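Local coordinates for sugar ABC transporter substrate-binding protein, BlMnBP1 (Bifidobacterium animalis subsp. lactis ATCC 27673, PDB 6I5R) that binds manno-oligosaccharides such as mannobiose and probably delivers them to an ABC transporter for uptake during growth on beta-mannan, at residues A[205-210]-A[241-246]. Sequence-based numbering, arbitrary orientation.
Sequences QYIAGN and YAVYKT
Tyr206 meets helix 239-252 through the base of its side chain: CB lies 3.9 Å from Val243 CG1, while its carbonyl O is 3.8 Å from Val243 CG2. Beyond CB the ring turns off from the helix, with CG anti to its own carbonyl carbon (chi1 -58°); it meets Phe305 at an inclined angle, and its hydroxyl bonds to Gly151 O in strand 139-155. Ile207 supplies the larger share of the contact from this side. Its CG2 methyl fits between two neighbouring residues of the helix, 3.9 Å from Val243 CB and 3.6 Å from Tyr244 CZ, approaching the phenol ring obliquely at its hydroxyl end. The other branch, with CG1 lodged between backbone N and carbonyl carbon (chi1 62°), brings CD1 to 3.6 Å from Tyr244 OH; CG2 is 3.5 Å from the same Tyr244 OH, which both methyls thus border. Cut back to an alanine, Ile207 would probably leave Val243 and the Tyr244 hydroxyl without this apolar cover. The Tyr244 ring packs edge-to-face with Trp432 of helix 425-443. This is buried packing in a solute-binding protein, joining the residues before helix 209-212 to helix 239-252, with the Tyr206 side chain about 10 Å from a bound mannose. The segments meet by van der Waals contact alone, while the bond between Tyr244 OH and Asp204 OD1 fastens the tip of Tyr244 to the residue directly before 205-210.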
loop_
_atom_site.group_PDB
_atom_site.type_symbol
_atom_site.label_atom_id
_atom_site.label_comp_id
_atom_site.label_asym_id
_atom_site.label_seq_id
_atom_site.Cartn_x
_atom_site.Cartn_y
_atom_site.Cartn_z
ATOM N N GLN A 205 -2.983 -2.819 6.397
ATOM C CA GLN A 205 -3.300 -1.480 5.934
ATOM C C GLN A 205 -4.618 -0.971 6.472
ATOM O O GLN A 205 -4.930 0.207 6.272
ATOM C CB GLN A 205 -3.338 -1.463 4.411
ATOM C CG GLN A 205 -1.979 -1.774 3.795
ATOM C CD GLN A 205 -2.011 -1.898 2.287
ATOM O OE1 GLN A 205 -3.055 -1.749 1.654
ATOM N NE2 GLN A 205 -0.847 -2.187 1.698
ATOM N N TYR A 206 -5.377 -1.814 7.159
ATOM C CA TYR A 206 -6.713 -1.450 7.616
ATOM C C TYR A 206 -6.809 -1.206 9.107
ATOM O O TYR A 206 -7.861 -0.748 9.582
ATOM C CB TYR A 206 -7.712 -2.556 7.244
ATOM C CG TYR A 206 -7.717 -2.795 5.770
ATOM C CD1 TYR A 206 -6.735 -3.568 5.181
ATOM C CD2 TYR A 206 -8.655 -2.220 4.964
ATOM C CE1 TYR A 206 -6.690 -3.755 3.832
ATOM C CE2 TYR A 206 -8.624 -2.415 3.608
ATOM C CZ TYR A 206 -7.647 -3.197 3.040
ATOM O OH TYR A 206 -7.610 -3.368 1.668
ATOM N N ILE A 207 -5.765 -1.518 9.865
ATOM C CA ILE A 207 -5.956 -1.685 11.295
ATOM C C ILE A 207 -5.837 -0.397 12.092
ATOM O O ILE A 207 -6.120 -0.412 13.294
ATOM C CB ILE A 207 -4.946 -2.682 11.883
ATOM C CG1 ILE A 207 -3.513 -2.181 11.689
ATOM C CG2 ILE A 207 -5.103 -4.040 11.223
ATOM C CD1 ILE A 207 -2.517 -2.734 12.703
ATOM N N ALA A 208 -5.416 0.711 11.471
ATOM C CA ALA A 208 -5.193 1.959 12.185
ATOM C C ALA A 208 -6.305 2.908 11.842
ATOM O O ALA A 208 -7.412 2.821 12.434
ATOM C CB ALA A 208 -3.777 2.475 11.857
ATOM N N GLY A 209 -6.117 3.866 10.943
ATOM C CA GLY A 209 -7.162 4.831 10.674
ATOM C C GLY A 209 -8.487 4.200 10.287
ATOM O O GLY A 209 -9.544 4.672 10.702
ATOM N N ASN A 210 -8.448 3.148 9.453
ATOM C CA ASN A 210 -9.690 2.555 8.989
ATOM C C ASN A 210 -10.458 1.926 10.126
ATOM O O ASN A 210 -11.695 1.961 10.140
ATOM C CB ASN A 210 -9.445 1.478 7.949
ATOM C CG ASN A 210 -9.098 2.044 6.634
ATOM O OD1 ASN A 210 -8.208 2.879 6.531
ATOM N ND2 ASN A 210 -9.848 1.631 5.605
ATOM N N TYR A 241 -8.149 -5.775 16.087
ATOM C CA TYR A 241 -8.753 -7.094 16.286
ATOM C C TYR A 241 -9.861 -7.363 15.274
ATOM O O TYR A 241 -9.969 -8.472 14.733
ATOM C CB TYR A 241 -9.277 -7.188 17.732
ATOM C CG TYR A 241 -10.008 -8.461 18.083
ATOM C CD1 TYR A 241 -11.364 -8.592 17.799
ATOM C CD2 TYR A 241 -9.362 -9.530 18.708
ATOM C CE1 TYR A 241 -12.043 -9.751 18.109
ATOM C CE2 TYR A 241 -10.040 -10.703 19.010
ATOM C CZ TYR A 241 -11.393 -10.793 18.721
ATOM O OH TYR A 241 -12.124 -11.921 19.020
ATOM N N ALA A 242 -10.714 -6.374 15.025
ATOM C CA ALA A 242 -11.847 -6.636 14.153
ATOM C C ALA A 242 -11.397 -6.891 12.729
ATOM O O ALA A 242 -12.113 -7.545 11.963
ATOM C CB ALA A 242 -12.833 -5.474 14.191
ATOM N N VAL A 243 -10.250 -6.333 12.337
ATOM C CA VAL A 243 -9.756 -6.530 10.982
ATOM C C VAL A 243 -9.262 -7.951 10.808
ATOM O O VAL A 243 -9.657 -8.660 9.880
ATOM C CB VAL A 243 -8.639 -5.519 10.679
ATOM C CG1 VAL A 243 -7.993 -5.794 9.321
ATOM C CG2 VAL A 243 -9.172 -4.112 10.750
ATOM N N TYR A 244 -8.375 -8.381 11.696
ATOM C CA TYR A 244 -7.808 -9.714 11.578
ATOM C C TYR A 244 -8.851 -10.787 11.793
ATOM O O TYR A 244 -8.762 -11.844 11.173
ATOM C CB TYR A 244 -6.668 -9.891 12.574
ATOM C CG TYR A 244 -5.520 -8.918 12.333
ATOM C CD1 TYR A 244 -4.837 -8.915 11.127
ATOM C CD2 TYR A 244 -5.155 -8.001 13.289
ATOM C CE1 TYR A 244 -3.807 -8.024 10.902
ATOM C CE2 TYR A 244 -4.141 -7.103 13.065
ATOM C CZ TYR A 244 -3.459 -7.136 11.880
ATOM O OH TYR A 244 -2.419 -6.235 11.691
ATOM N N LYS A 245 -9.833 -10.533 12.664
ATOM C CA LYS A 245 -10.928 -11.481 12.834
ATOM C C LYS A 245 -11.799 -11.552 11.583
ATOM O O LYS A 245 -12.430 -12.575 11.330
ATOM C CB LYS A 245 -11.770 -11.092 14.049
ATOM C CG LYS A 245 -12.978 -11.991 14.303
ATOM C CD LYS A 245 -13.638 -11.566 15.615
ATOM C CE LYS A 245 -14.510 -12.696 16.223
ATOM N NZ LYS A 245 -15.673 -12.993 15.341
ATOM N N THR A 246 -11.879 -10.474 10.815
ATOM C CA THR A 246 -12.581 -10.555 9.538
ATOM C C THR A 246 -11.963 -11.622 8.650
ATOM O O THR A 246 -12.665 -12.468 8.082
ATOM C CB THR A 246 -12.555 -9.201 8.840
ATOM O OG1 THR A 246 -13.331 -8.254 9.593
ATOM C CG2 THR A 246 -13.118 -9.329 7.432
#